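Local coordinates for protein Cas13d (uncultured Ruminococcus sp, PDB 6IV9) that binds CRISPR RNA and, as a Cas13d effector, probably uses two HEPN domains for maturation of that RNA and cleavage of target RNA, at residues E140-G150 with S792-N800; R158-H169 with V540-Y550. The protein carries 2 engineered substitutions. All coordinates share one frame; numbering follows the deposited sequence.

Contact 1 of 2, residues E140-G150 with S792-N800; sequences ESSPVRGDMLG and SSNLFLKKN. With MG (magnesium ion), chain C; nucleotides of chain B.
Met148 lies over one face of the Phe796 ring and makes the main apolar contact between 140-150 and 792-800. Its CB sits 3.6 Å from the ring centroid in a CH-pi contact. Bends at chi2 (-60°) and chi3 (-69°) curl the chain, bringing CE to the rim on the same side, 3.6 Å from Phe796 CD1. SD stays oblique to the ring in a looser Met-aromatic contact. Leu149 CD1 meets the edge of this ring near its plane, and Met148 CE also rests on Leu795 CB.

One backbone hydrogen bond joins the segments: Leu795 N donates to Met148 O (2.8 Å). Two residues on, Gly150, with positive phi, brings its CA to 3.2 Å from Ser793 O in a CA-H...O contact. Asn794 caps the helix 795-799 through OD1, which accepts a straight bond from Leu797 N, while ND2 donates to Tyr899 O and Tyr759 OH.

Charged and polar groups face the RNA. Lys799 NZ makes a long salt bridge with Glu140 OE1 (4.0 Å) and also pairs with an RNA phosphate. Arg145 lays one guanidinium face on the C24 base of chain B and donates in plane from NH2 to OP1 of U25 of chain B (2.9 Å). Met148 N holds OP2 of U25 of chain B (2.9 Å), and Asn800 ND2 reaches OP1 of U4 of chain B (3.1 Å). Away from these RNA contacts, Glu140 O and Arg137 O, with four waters, bind a magnesium ion.

The arrangement is a composite RNA-binding site, in which a loop and a capped short helix together grip the CRISPR RNA backbone.

Contact 2 of 2, residues R158-H169 with V540-Y550; sequences RFFGKTFDDNIH and VDVECELTAGY. With nucleotides of chain B.
Asp166 OD1 is gripped by His169 ND1 and Ile168 N, and so turns the His169 ring toward Glu543 of the other segment. The imidazole bond (2.8 Å from His169 ND1 to Asp166 OD1) uses the syn lone pair, whereas Ile168 N comes from the anti side, out of the carboxylate plane. From its other nitrogen, His169 NE2 donates to Glu543 O (2.8 Å), the acceptor lying near the ring plane and the donor in the carbonyl plane. With both nitrogens donating, the carboxylate would favour a protonated, positively charged imidazole, though this remains an inference.

Two phenylalanines pack on the histidine. Phe164 covers one of its faces, with NE2 over the Phe164 ring centre, and Phe164 CE1 comes to 3.2 Å from Glu543 O. Phe160 turns a face to the His169 edge at CD2, and its CE1 packs on Leu546 CD2 (3.5 Å). Val542 CG2 lies by His169 CE1.

At the other end Thr547 holds the close of helix 152-160. Its OG1, set between the backbone N and the carbonyl carbon (chi1 59°), donates to Arg158 O (3.0 Å), and its backbone N donates to Phe159 O (2.9 Å). Thr547 CG2 meanwhile covers Gly161, whose positive phi ends the helical run. Phe159 lies over one face of Tyr550 with centroids 4.1 Å apart, but the planes differ by 31°, an oblique pairing.

The loop 540-550, between helices 511-535 and 556-570, thus anchors the turn between helices 152-160 and 168-197 at both ends, its histidine end built on an Asx turn and a His-carboxylate bond.

How the contacts relate
Contacts 1 and 2 lie about 20 Å apart between centres, and their first segments follow each other in the chain, joined through helix 152-160. They also touch directly: Val144 CG1 packs 3.6 Å from Asp166 C, and Val144 CG2 lies 3.6 Å from Asp165 O. Nucleotide C24 of chain B is reached from both, with Asn167 ND2 of contact 2 donating weakly to its O2 (3.2 Å). Contact 1 also meets U25 and U4 of chain B, while contact 2 ties the same region to the distant 540-550 loop. Magnesium is bound at Glu140 of contact 1; the side chain of Phe159 in contact 2 is about 14 Å from another bound magnesium ion.

Contact 1 of 2, residues E140-G150 with S792-N800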
loop_
_atom_site.group_PDB
_atom_site.type_symbol
_atom_site.label_atom_id
_atom_site.label_comp_id
_atom_site.label_asym_id
_atom_site.label_seq_id
_atom_site.Cartn_x
_atom_site.Cartn_y
_atom_site.Cartn_z
ATOM N N GLU A 140 30.358 24.688 -1.479
ATOM C CA GLU A 140 30.406 23.464 -2.306
ATOM C C GLU A 140 31.093 23.802 -3.624
ATOM O O GLU A 140 30.614 24.653 -4.323
ATOM C CB GLU A 140 29.010 22.902 -2.542
ATOM C CG GLU A 140 28.381 22.350 -1.293
ATOM C CD GLU A 140 27.121 21.544 -1.517
ATOM O OE1 GLU A 140 26.271 21.559 -0.641
ATOM O OE2 GLU A 140 27.005 20.909 -2.559
ATOM N N SER A 141 32.212 23.156 -3.908
ATOM C CA SER A 141 32.955 23.429 -5.156
ATOM C C SER A 141 32.202 22.961 -6.404
ATOM O O SER A 141 32.243 23.653 -7.390
ATOM C CB SER A 141 34.328 22.851 -5.088
ATOM O OG SER A 141 34.930 23.177 -3.862
ATOM N N SER A 142 31.589 21.792 -6.353
ATOM C CA SER A 142 30.936 21.235 -7.557
ATOM C C SER A 142 29.602 21.887 -7.888
ATOM O O SER A 142 28.819 22.107 -7.008
ATOM C CB SER A 142 30.737 19.760 -7.418
ATOM O OG SER A 142 30.113 19.237 -8.565
ATOM N N PRO A 143 29.273 22.050 -9.181
ATOM C CA PRO A 143 27.964 22.498 -9.602
ATOM C C PRO A 143 26.957 21.403 -9.226
ATOM O O PRO A 143 25.834 21.697 -9.018
ATOM C CB PRO A 143 28.003 22.532 -11.131
ATOM C CG PRO A 143 29.448 22.422 -11.493
ATOM C CD PRO A 143 30.140 21.794 -10.311
ATOM N N VAL A 144 27.428 20.161 -9.170
ATOM C CA VAL A 144 26.539 18.992 -8.938
ATOM C C VAL A 144 26.313 18.758 -7.448
ATOM O O VAL A 144 27.229 18.436 -6.751
ATOM C CB VAL A 144 27.065 17.727 -9.633
ATOM C CG1 VAL A 144 26.190 16.529 -9.352
ATOM C CG2 VAL A 144 27.222 17.922 -11.124
ATOM N N ARG A 145 25.056 18.831 -7.045
ATOM C CA ARG A 145 24.612 18.595 -5.657
ATOM C C ARG A 145 24.911 17.143 -5.268
ATOM O O ARG A 145 24.837 16.296 -6.109
ATOM C CB ARG A 145 23.098 18.814 -5.652
ATOM C CG ARG A 145 22.402 18.721 -4.310
ATOM C CD ARG A 145 20.962 19.145 -4.473
ATOM N NE ARG A 145 20.087 18.372 -3.629
ATOM C CZ ARG A 145 18.774 18.479 -3.604
ATOM N NH1 ARG A 145 18.156 19.418 -4.297
ATOM N NH2 ARG A 145 18.075 17.651 -2.871
ATOM N N GLY A 146 25.303 16.907 -4.028
ATOM C CA GLY A 146 25.494 15.542 -3.510
ATOM C C GLY A 146 24.265 15.116 -2.713
ATOM O O GLY A 146 23.433 15.952 -2.453
ATOM N N ASP A 147 24.120 13.841 -2.380
ATOM C CA ASP A 147 22.959 13.427 -1.557
ATOM C C ASP A 147 23.245 13.749 -0.083
ATOM O O ASP A 147 24.390 13.841 0.275
ATOM C CB ASP A 147 22.543 11.987 -1.828
ATOM C CG ASP A 147 23.591 10.993 -1.388
ATOM O OD1 ASP A 147 24.767 11.336 -1.458
ATOM O OD2 ASP A 147 23.214 9.895 -0.985
ATOM N N MET A 148 22.204 13.874 0.731
ATOM C CA MET A 148 22.371 14.234 2.161
ATOM C C MET A 148 23.180 13.164 2.913
ATOM O O MET A 148 23.845 13.517 3.826
ATOM C CB MET A 148 21.025 14.486 2.848
ATOM C CG MET A 148 20.315 15.725 2.356
ATOM S SD MET A 148 21.216 17.267 2.578
ATOM C CE MET A 148 21.154 17.422 4.352
ATOM N N LEU A 149 23.012 11.895 2.575
ATOM C CA LEU A 149 23.734 10.786 3.250
ATOM C C LEU A 149 25.200 10.725 2.813
ATOM O O LEU A 149 25.977 10.152 3.515
ATOM C CB LEU A 149 23.045 9.480 2.880
ATOM C CG LEU A 149 22.156 8.813 3.919
ATOM C CD1 LEU A 149 21.756 9.715 5.057
ATOM C CD2 LEU A 149 20.970 8.158 3.261
ATOM N N GLY A 150 25.520 11.278 1.653
ATOM C CA GLY A 150 26.885 11.189 1.125
ATOM C C GLY A 150 27.158 9.841 0.482
ATOM O O GLY A 150 28.302 9.497 0.350
ATOM N N SER A 792 32.958 15.355 6.032
ATOM C CA SER A 792 31.871 14.474 6.524
ATOM C C SER A 792 31.013 13.962 5.370
ATOM O O SER A 792 30.524 14.773 4.612
ATOM C CB SER A 792 31.018 15.143 7.540
ATOM O OG SER A 792 29.945 14.303 7.906
ATOM N N SER A 793 30.850 12.653 5.280
ATOM C CA SER A 793 29.957 12.074 4.255
ATOM C C SER A 793 28.507 12.472 4.536
ATOM O O SER A 793 27.847 12.940 3.651
ATOM C CB SER A 793 30.090 10.595 4.279
ATOM O OG SER A 793 31.104 10.179 3.406
ATOM N N ASN A 794 28.080 12.334 5.783
ATOM C CA ASN A 794 26.677 12.602 6.172
ATOM C C ASN A 794 26.473 14.096 6.427
ATOM O O ASN A 794 27.007 14.602 7.376
ATOM C CB ASN A 794 26.329 11.775 7.404
ATOM C CG ASN A 794 24.877 11.876 7.782
ATOM O OD1 ASN A 794 24.415 12.932 8.152
ATOM N ND2 ASN A 794 24.169 10.779 7.682
ATOM N N LEU A 795 25.754 14.762 5.535
ATOM C CA LEU A 795 25.439 16.208 5.636
ATOM C C LEU A 795 24.412 16.504 6.727
ATOM O O LEU A 795 24.441 17.593 7.233
ATOM C CB LEU A 795 24.982 16.759 4.286
ATOM C CG LEU A 795 25.890 16.450 3.105
ATOM C CD1 LEU A 795 25.476 17.240 1.884
ATOM C CD2 LEU A 795 27.339 16.699 3.448
ATOM N N PHE A 796 23.495 15.584 7.001
ATOM C CA PHE A 796 22.464 15.927 8.005
ATOM C C PHE A 796 23.142 16.230 9.340
ATOM O O PHE A 796 22.841 17.232 9.936
ATOM C CB PHE A 796 21.543 14.735 8.260
ATOM C CG PHE A 796 20.592 14.372 7.150
ATOM C CD1 PHE A 796 19.624 15.258 6.721
ATOM C CD2 PHE A 796 20.633 13.123 6.573
ATOM C CE1 PHE A 796 18.742 14.913 5.717
ATOM C CE2 PHE A 796 19.751 12.780 5.569
ATOM C CZ PHE A 796 18.809 13.678 5.148
ATOM N N LEU A 797 24.008 15.337 9.788
ATOM C CA LEU A 797 24.736 15.506 11.065
ATOM C C LEU A 797 25.774 16.633 11.001
ATOM O O LEU A 797 25.914 17.329 11.978
ATOM C CB LEU A 797 25.371 14.168 11.435
ATOM C CG LEU A 797 24.366 13.059 11.712
ATOM C CD1 LEU A 797 25.066 11.748 11.969
ATOM C CD2 LEU A 797 23.471 13.425 12.876
ATOM N N LYS A 798 26.514 16.749 9.906
ATOM C CA LYS A 798 27.566 17.788 9.841
ATOM C C LYS A 798 26.972 19.195 9.879
ATOM O O LYS A 798 27.477 20.011 10.608
ATOM C CB LYS A 798 28.407 17.611 8.578
ATOM C CG LYS A 798 29.678 18.442 8.526
ATOM C CD LYS A 798 30.570 18.232 9.728
ATOM C CE LYS A 798 31.873 18.998 9.673
ATOM N NZ LYS A 798 32.751 18.666 10.812
ATOM N N LYS A 799 25.945 19.441 9.080
ATOM C CA LYS A 799 25.316 20.776 8.947
ATOM C C LYS A 799 24.569 21.217 10.200
ATOM O O LYS A 799 24.458 22.399 10.393
ATOM C CB LYS A 799 24.417 20.846 7.718
ATOM C CG LYS A 799 25.150 20.631 6.413
ATOM C CD LYS A 799 24.337 21.001 5.226
ATOM C CE LYS A 799 25.217 21.371 4.062
ATOM N NZ LYS A 799 24.427 21.777 2.890
ATOM N N ASN A 800 24.030 20.291 10.974
ATOM C CA ASN A 800 23.203 20.724 12.122
ATOM C C ASN A 800 23.850 20.259 13.421
ATOM O O ASN A 800 23.539 19.189 13.874
ATOM C CB ASN A 800 21.771 20.221 11.956
ATOM C CG ASN A 800 20.778 21.000 12.782
ATOM O OD1 ASN A 800 20.983 21.189 13.961
ATOM N ND2 ASN A 800 19.713 21.454 12.163
HETATM MG MG MG C . 29.339 26.403 -4.923
ATOM P P C B 24 14.272 13.154 -4.014
ATOM O OP1 C B 24 14.113 11.810 -3.445
ATOM O OP2 C B 24 13.858 14.370 -3.372
ATOM O "O5'" C B 24 15.842 13.357 -4.242
ATOM C "C5'" C B 24 16.710 12.226 -4.344
ATOM C "C4'" C B 24 18.129 12.668 -4.596
ATOM O "O4'" C B 24 18.255 13.219 -5.932
ATOM C "C3'" C B 24 18.609 13.767 -3.700
ATOM O "O3'" C B 24 19.017 13.208 -2.486
ATOM C "C2'" C B 24 19.774 14.331 -4.510
ATOM O "O2'" C B 24 20.933 13.528 -4.390
ATOM C "C1'" C B 24 19.184 14.298 -5.906
ATOM N N1 C B 24 18.489 15.539 -6.343
ATOM C C2 C B 24 19.245 16.539 -6.983
ATOM O O2 C B 24 20.468 16.366 -7.118
ATOM N N3 C B 24 18.628 17.672 -7.397
ATOM C C4 C B 24 17.296 17.793 -7.265
ATOM N N4 C B 24 16.707 18.890 -7.752
ATOM C C5 C B 24 16.504 16.782 -6.644
ATOM C C6 C B 24 17.139 15.689 -6.190
ATOM P P U B 25 18.863 14.029 -1.159
ATOM O OP1 U B 25 19.216 15.462 -1.371
ATOM O OP2 U B 25 19.457 13.255 -0.077
ATOM O "O5'" U B 25 17.310 14.145 -0.946
ATOM C "C5'" U B 25 16.603 13.048 -0.339
ATOM C "C4'" U B 25 16.327 13.341 1.121
ATOM O "O4'" U B 25 15.754 14.652 1.174
ATOM C "C3'" U B 25 15.217 12.474 1.729
ATOM O "O3'" U B 25 15.696 11.290 2.287
ATOM C "C2'" U B 25 14.645 13.340 2.833
ATOM O "O2'" U B 25 15.355 13.113 4.032
ATOM C "C1'" U B 25 15.002 14.761 2.372
ATOM N N1 U B 25 13.833 15.588 2.103
ATOM C C2 U B 25 13.166 16.052 3.214
ATOM O O2 U B 25 13.446 15.695 4.333
ATOM N N3 U B 25 12.131 16.893 2.952
ATOM C C4 U B 25 11.731 17.361 1.723
ATOM O O4 U B 25 10.786 18.139 1.656
ATOM C C5 U B 25 12.454 16.822 0.620
ATOM C C6 U B 25 13.446 15.956 0.843
ATOM P P U B 4 18.616 21.351 8.369
ATOM O OP1 U B 4 19.915 21.137 9.072
ATOM O OP2 U B 4 17.734 22.443 8.707
ATOM O "O5'" U B 4 18.855 21.429 6.813
ATOM C "C5'" U B 4 19.776 20.510 6.160
ATOM C "C4'" U B 4 19.705 20.668 4.669
ATOM O "O4'" U B 4 18.383 20.266 4.152
ATOM C "C3'" U B 4 19.871 22.092 4.125
ATOM O "O3'" U B 4 21.236 22.494 4.036
ATOM C "C2'" U B 4 19.263 21.949 2.740
ATOM O "O2'" U B 4 20.094 21.214 1.861
ATOM C "C1'" U B 4 18.033 21.096 3.053
ATOM N N1 U B 4 16.881 21.936 3.427
ATOM C C2 U B 4 16.151 22.497 2.400
ATOM O O2 U B 4 16.443 22.357 1.214
ATOM N N3 U B 4 15.061 23.229 2.801
ATOM C C4 U B 4 14.674 23.516 4.082
ATOM O O4 U B 4 13.670 24.207 4.270
ATOM C C5 U B 4 15.481 22.908 5.092
ATOM C C6 U B 4 16.540 22.166 4.738
HETATM O O HOH W 1 30.818 26.395 -6.867
HETATM O O HOH W 2 27.877 24.744 -5.943
HETATM O O HOH W 3 28.187 28.176 -5.840
HETATM O O HOH W 4 31.078 27.469 -3.590
#

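Contact 2 of 2, residues R158-H169 with V540-Y550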
loop_
_atom_site.group_PDB
_atom_site.type_symbol
_atom_site.label_atom_id
_atom_site.label_comp_id
_atom_site.label_asym_id
_atom_site.label_seq_id
_atom_site.Cartn_x
_atom_site.Cartn_y
_atom_site.Cartn_z
ATOM N N ARG A 158 27.443 0.887 -7.387
ATOM C CA ARG A 158 26.632 -0.341 -7.229
ATOM C C ARG A 158 25.655 -0.522 -8.397
ATOM O O ARG A 158 25.511 -1.632 -8.856
ATOM C CB ARG A 158 25.900 -0.267 -5.890
ATOM C CG ARG A 158 24.766 -1.262 -5.709
ATOM C CD ARG A 158 23.966 -1.031 -4.435
ATOM N NE ARG A 158 24.155 -2.024 -3.391
ATOM C CZ ARG A 158 23.987 -1.813 -2.092
ATOM N NH1 ARG A 158 22.789 -1.548 -1.603
ATOM N NH2 ARG A 158 25.023 -1.902 -1.276
ATOM N N PHE A 159 24.998 0.540 -8.849
ATOM C CA PHE A 159 23.984 0.383 -9.917
ATOM C C PHE A 159 24.537 0.557 -11.331
ATOM O O PHE A 159 23.960 -0.017 -12.211
ATOM C CB PHE A 159 22.837 1.366 -9.695
ATOM C CG PHE A 159 21.984 1.027 -8.510
ATOM C CD1 PHE A 159 22.356 1.417 -7.245
ATOM C CD2 PHE A 159 20.831 0.287 -8.655
ATOM C CE1 PHE A 159 21.577 1.100 -6.152
ATOM C CE2 PHE A 159 20.057 -0.034 -7.558
ATOM C CZ PHE A 159 20.436 0.373 -6.313
ATOM N N PHE A 160 25.570 1.370 -11.518
ATOM C CA PHE A 160 26.077 1.659 -12.880
ATOM C C PHE A 160 27.545 1.257 -13.076
ATOM O O PHE A 160 28.020 1.422 -14.178
ATOM C CB PHE A 160 25.841 3.129 -13.226
ATOM C CG PHE A 160 24.392 3.512 -13.339
ATOM C CD1 PHE A 160 23.675 3.243 -14.486
ATOM C CD2 PHE A 160 23.738 4.135 -12.296
ATOM C CE1 PHE A 160 22.343 3.593 -14.588
ATOM C CE2 PHE A 160 22.405 4.480 -12.402
ATOM C CZ PHE A 160 21.710 4.208 -13.544
ATOM N N GLY A 161 28.239 0.837 -12.028
ATOM C CA GLY A 161 29.645 0.396 -12.146
ATOM C C GLY A 161 30.667 1.523 -12.133
ATOM O O GLY A 161 31.851 1.226 -12.198
ATOM N N LYS A 162 30.230 2.772 -12.061
ATOM C CA LYS A 162 31.173 3.913 -11.999
ATOM C C LYS A 162 30.455 5.138 -11.435
ATOM O O LYS A 162 29.253 5.094 -11.320
ATOM C CB LYS A 162 31.722 4.225 -13.390
ATOM C CG LYS A 162 30.672 4.303 -14.481
ATOM C CD LYS A 162 31.201 4.839 -15.766
ATOM C CE LYS A 162 31.693 6.257 -15.632
ATOM N NZ LYS A 162 33.014 6.428 -16.279
ATOM N N THR A 163 31.208 6.159 -11.056
ATOM C CA THR A 163 30.627 7.426 -10.553
ATOM C C THR A 163 30.343 8.352 -11.735
ATOM O O THR A 163 30.935 8.151 -12.765
ATOM C CB THR A 163 31.531 8.087 -9.514
ATOM O OG1 THR A 163 32.694 8.544 -10.193
ATOM C CG2 THR A 163 31.893 7.146 -8.392
ATOM N N PHE A 164 29.492 9.348 -11.534
ATOM C CA PHE A 164 29.135 10.280 -12.619
ATOM C C PHE A 164 29.155 11.704 -12.097
ATOM O O PHE A 164 28.780 11.920 -10.968
ATOM C CB PHE A 164 27.735 9.979 -13.145
ATOM C CG PHE A 164 27.647 8.673 -13.880
ATOM C CD1 PHE A 164 27.896 8.612 -15.234
ATOM C CD2 PHE A 164 27.366 7.505 -13.210
ATOM C CE1 PHE A 164 27.839 7.412 -15.907
ATOM C CE2 PHE A 164 27.304 6.303 -13.887
ATOM C CZ PHE A 164 27.540 6.263 -15.230
ATOM N N ASP A 165 29.499 12.640 -12.972
ATOM C CA ASP A 165 29.495 14.079 -12.629
ATOM C C ASP A 165 28.168 14.699 -13.063
ATOM O O ASP A 165 28.169 15.655 -13.789
ATOM C CB ASP A 165 30.690 14.803 -13.222
ATOM C CG ASP A 165 31.372 15.560 -12.116
ATOM O OD1 ASP A 165 32.535 15.211 -11.803
ATOM O OD2 ASP A 165 30.701 16.417 -11.519
ATOM N N ASP A 166 27.083 14.105 -12.610
ATOM C CA ASP A 166 25.712 14.550 -12.906
ATOM C C ASP A 166 24.828 14.134 -11.736
ATOM O O ASP A 166 25.232 13.338 -10.926
ATOM C CB ASP A 166 25.219 14.043 -14.256
ATOM C CG ASP A 166 24.948 12.556 -14.322
ATOM O OD1 ASP A 166 24.253 12.065 -13.461
ATOM O OD2 ASP A 166 25.423 11.931 -15.247
ATOM N N ASN A 167 23.656 14.718 -11.676
ATOM C CA ASN A 167 22.708 14.423 -10.580
ATOM C C ASN A 167 21.548 13.584 -11.114
ATOM O O ASN A 167 20.546 13.537 -10.460
ATOM C CB ASN A 167 22.226 15.712 -9.926
ATOM C CG ASN A 167 21.235 16.447 -10.791
ATOM O OD1 ASN A 167 21.194 16.254 -11.982
ATOM N ND2 ASN A 167 20.426 17.276 -10.176
ATOM N N ILE A 168 21.674 13.064 -12.326
ATOM C CA ILE A 168 20.586 12.274 -12.964
ATOM C C ILE A 168 20.571 10.823 -12.488
ATOM O O ILE A 168 19.513 10.326 -12.202
ATOM C CB ILE A 168 20.683 12.361 -14.493
ATOM C CG1 ILE A 168 21.006 13.778 -14.970
ATOM C CG2 ILE A 168 19.424 11.821 -15.133
ATOM C CD1 ILE A 168 21.096 13.920 -16.458
ATOM N N HIS A 169 21.729 10.185 -12.436
ATOM C CA HIS A 169 21.786 8.755 -12.050
ATOM C C HIS A 169 21.270 8.550 -10.624
ATOM O O HIS A 169 20.561 7.610 -10.405
ATOM C CB HIS A 169 23.205 8.205 -12.216
ATOM C CG HIS A 169 23.717 8.252 -13.608
ATOM N ND1 HIS A 169 24.154 9.404 -14.186
ATOM C CD2 HIS A 169 23.872 7.295 -14.529
ATOM C CE1 HIS A 169 24.556 9.155 -15.398
ATOM N NE2 HIS A 169 24.401 7.884 -15.627
ATOM N N VAL A 540 21.270 14.901 -23.971
ATOM C CA VAL A 540 22.021 14.592 -22.725
ATOM C C VAL A 540 23.111 13.567 -23.015
ATOM O O VAL A 540 24.236 13.818 -22.656
ATOM C CB VAL A 540 21.068 14.111 -21.620
ATOM C CG1 VAL A 540 21.820 13.768 -20.359
ATOM C CG2 VAL A 540 20.022 15.159 -21.335
ATOM N N ASP A 541 22.719 12.428 -23.568
ATOM C CA ASP A 541 23.678 11.402 -24.042
ATOM C C ASP A 541 24.730 11.045 -22.990
ATOM O O ASP A 541 25.897 11.235 -23.269
ATOM C CB ASP A 541 24.339 11.861 -25.337
ATOM C CG ASP A 541 25.113 10.764 -26.035
ATOM O OD1 ASP A 541 24.644 9.626 -26.030
ATOM O OD2 ASP A 541 26.178 11.072 -26.569
ATOM N N VAL A 542 24.314 10.611 -21.807
ATOM C CA VAL A 542 25.307 10.179 -20.785
ATOM C C VAL A 542 25.194 8.661 -20.661
ATOM O O VAL A 542 24.129 8.147 -20.903
ATOM C CB VAL A 542 25.109 10.858 -19.423
ATOM C CG1 VAL A 542 25.349 12.348 -19.496
ATOM C CG2 VAL A 542 23.744 10.562 -18.846
ATOM N N GLU A 543 26.290 8.005 -20.314
ATOM C CA GLU A 543 26.309 6.535 -20.161
ATOM C C GLU A 543 25.398 6.152 -18.998
ATOM O O GLU A 543 25.446 6.820 -17.994
ATOM C CB GLU A 543 27.736 6.105 -19.842
ATOM C CG GLU A 543 27.942 4.612 -19.763
ATOM C CD GLU A 543 29.285 4.232 -19.160
ATOM O OE1 GLU A 543 30.260 5.005 -19.350
ATOM O OE2 GLU A 543 29.346 3.184 -18.493
ATOM N N CYS A 544 24.562 5.150 -19.191
ATOM C CA CYS A 544 23.690 4.671 -18.095
ATOM C C CYS A 544 23.471 3.173 -18.266
ATOM O O CYS A 544 22.347 2.771 -18.379
ATOM C CB CYS A 544 22.368 5.420 -18.063
ATOM S SG CYS A 544 21.546 5.479 -19.667
ATOM N N GLU A 545 24.548 2.405 -18.274
ATOM C CA GLU A 545 24.421 0.943 -18.407
ATOM C C GLU A 545 24.253 0.377 -16.999
ATOM O O GLU A 545 25.149 0.474 -16.218
ATOM C CB GLU A 545 25.653 0.371 -19.098
ATOM C CG GLU A 545 25.609 -1.129 -19.236
ATOM C CD GLU A 545 26.657 -1.731 -20.159
ATOM O OE1 GLU A 545 26.274 -2.397 -21.124
ATOM O OE2 GLU A 545 27.849 -1.521 -19.909
ATOM N N LEU A 546 23.087 -0.163 -16.713
ATOM C CA LEU A 546 22.846 -0.729 -15.379
ATOM C C LEU A 546 23.682 -1.992 -15.245
ATOM O O LEU A 546 23.820 -2.682 -16.215
ATOM C CB LEU A 546 21.359 -1.052 -15.271
ATOM C CG LEU A 546 20.462 0.164 -15.094
ATOM C CD1 LEU A 546 19.040 -0.164 -15.461
ATOM C CD2 LEU A 546 20.552 0.689 -13.681
ATOM N N THR A 547 24.130 -2.286 -14.029
ATOM C CA THR A 547 24.919 -3.502 -13.717
ATOM C C THR A 547 24.012 -4.730 -13.813
ATOM O O THR A 547 22.814 -4.571 -13.788
ATOM C CB THR A 547 25.718 -3.370 -12.425
ATOM O OG1 THR A 547 24.823 -3.111 -11.356
ATOM C CG2 THR A 547 26.746 -2.268 -12.499
ATOM N N ALA A 548 24.613 -5.911 -13.793
ATOM C CA ALA A 548 23.916 -7.170 -14.109
ATOM C C ALA A 548 22.696 -7.400 -13.216
ATOM O O ALA A 548 21.700 -7.839 -13.725
ATOM C CB ALA A 548 24.887 -8.309 -13.999
ATOM N N GLY A 549 22.777 -7.074 -11.937
ATOM C CA GLY A 549 21.635 -7.296 -11.029
ATOM C C GLY A 549 20.420 -6.427 -11.328
ATOM O O GLY A 549 19.363 -6.750 -10.857
ATOM N N TYR A 550 20.612 -5.338 -12.060
ATOM C CA TYR A 550 19.555 -4.325 -12.282
ATOM C C TYR A 550 19.091 -4.200 -13.733
ATOM O O TYR A 550 18.403 -3.258 -14.034
ATOM C CB TYR A 550 20.080 -2.998 -11.765
ATOM C CG TYR A 550 20.444 -3.056 -10.314
ATOM C CD1 TYR A 550 19.458 -3.149 -9.357
ATOM C CD2 TYR A 550 21.756 -3.039 -9.899
ATOM C CE1 TYR A 550 19.760 -3.189 -8.014
ATOM C CE2 TYR A 550 22.080 -3.079 -8.558
ATOM C CZ TYR A 550 21.078 -3.155 -7.610
ATOM O OH TYR A 550 21.364 -3.188 -6.284
ATOM P P C B 24 14.272 13.154 -4.014
ATOM O OP1 C B 24 14.113 11.810 -3.445
ATOM O OP2 C B 24 13.858 14.370 -3.372
ATOM O "O5'" C B 24 15.842 13.357 -4.242
ATOM C "C5'" C B 24 16.710 12.226 -4.344
ATOM C "C4'" C B 24 18.129 12.668 -4.596
ATOM O "O4'" C B 24 18.255 13.219 -5.932
ATOM C "C3'" C B 24 18.609 13.767 -3.700
ATOM O "O3'" C B 24 19.017 13.208 -2.486
ATOM C "C2'" C B 24 19.774 14.331 -4.510
ATOM O "O2'" C B 24 20.933 13.528 -4.390
ATOM C "C1'" C B 24 19.184 14.298 -5.906
ATOM N N1 C B 24 18.489 15.539 -6.343
ATOM C C2 C B 24 19.245 16.539 -6.983
ATOM O O2 C B 24 20.468 16.366 -7.118
ATOM N N3 C B 24 18.628 17.672 -7.397
ATOM C C4 C B 24 17.296 17.793 -7.265
ATOM N N4 C B 24 16.707 18.890 -7.752
ATOM C C5 C B 24 16.504 16.782 -6.644
ATOM C C6 C B 24 17.139 15.689 -6.190
HETATM O O HOH W 5 27.050 3.040 -16.762
#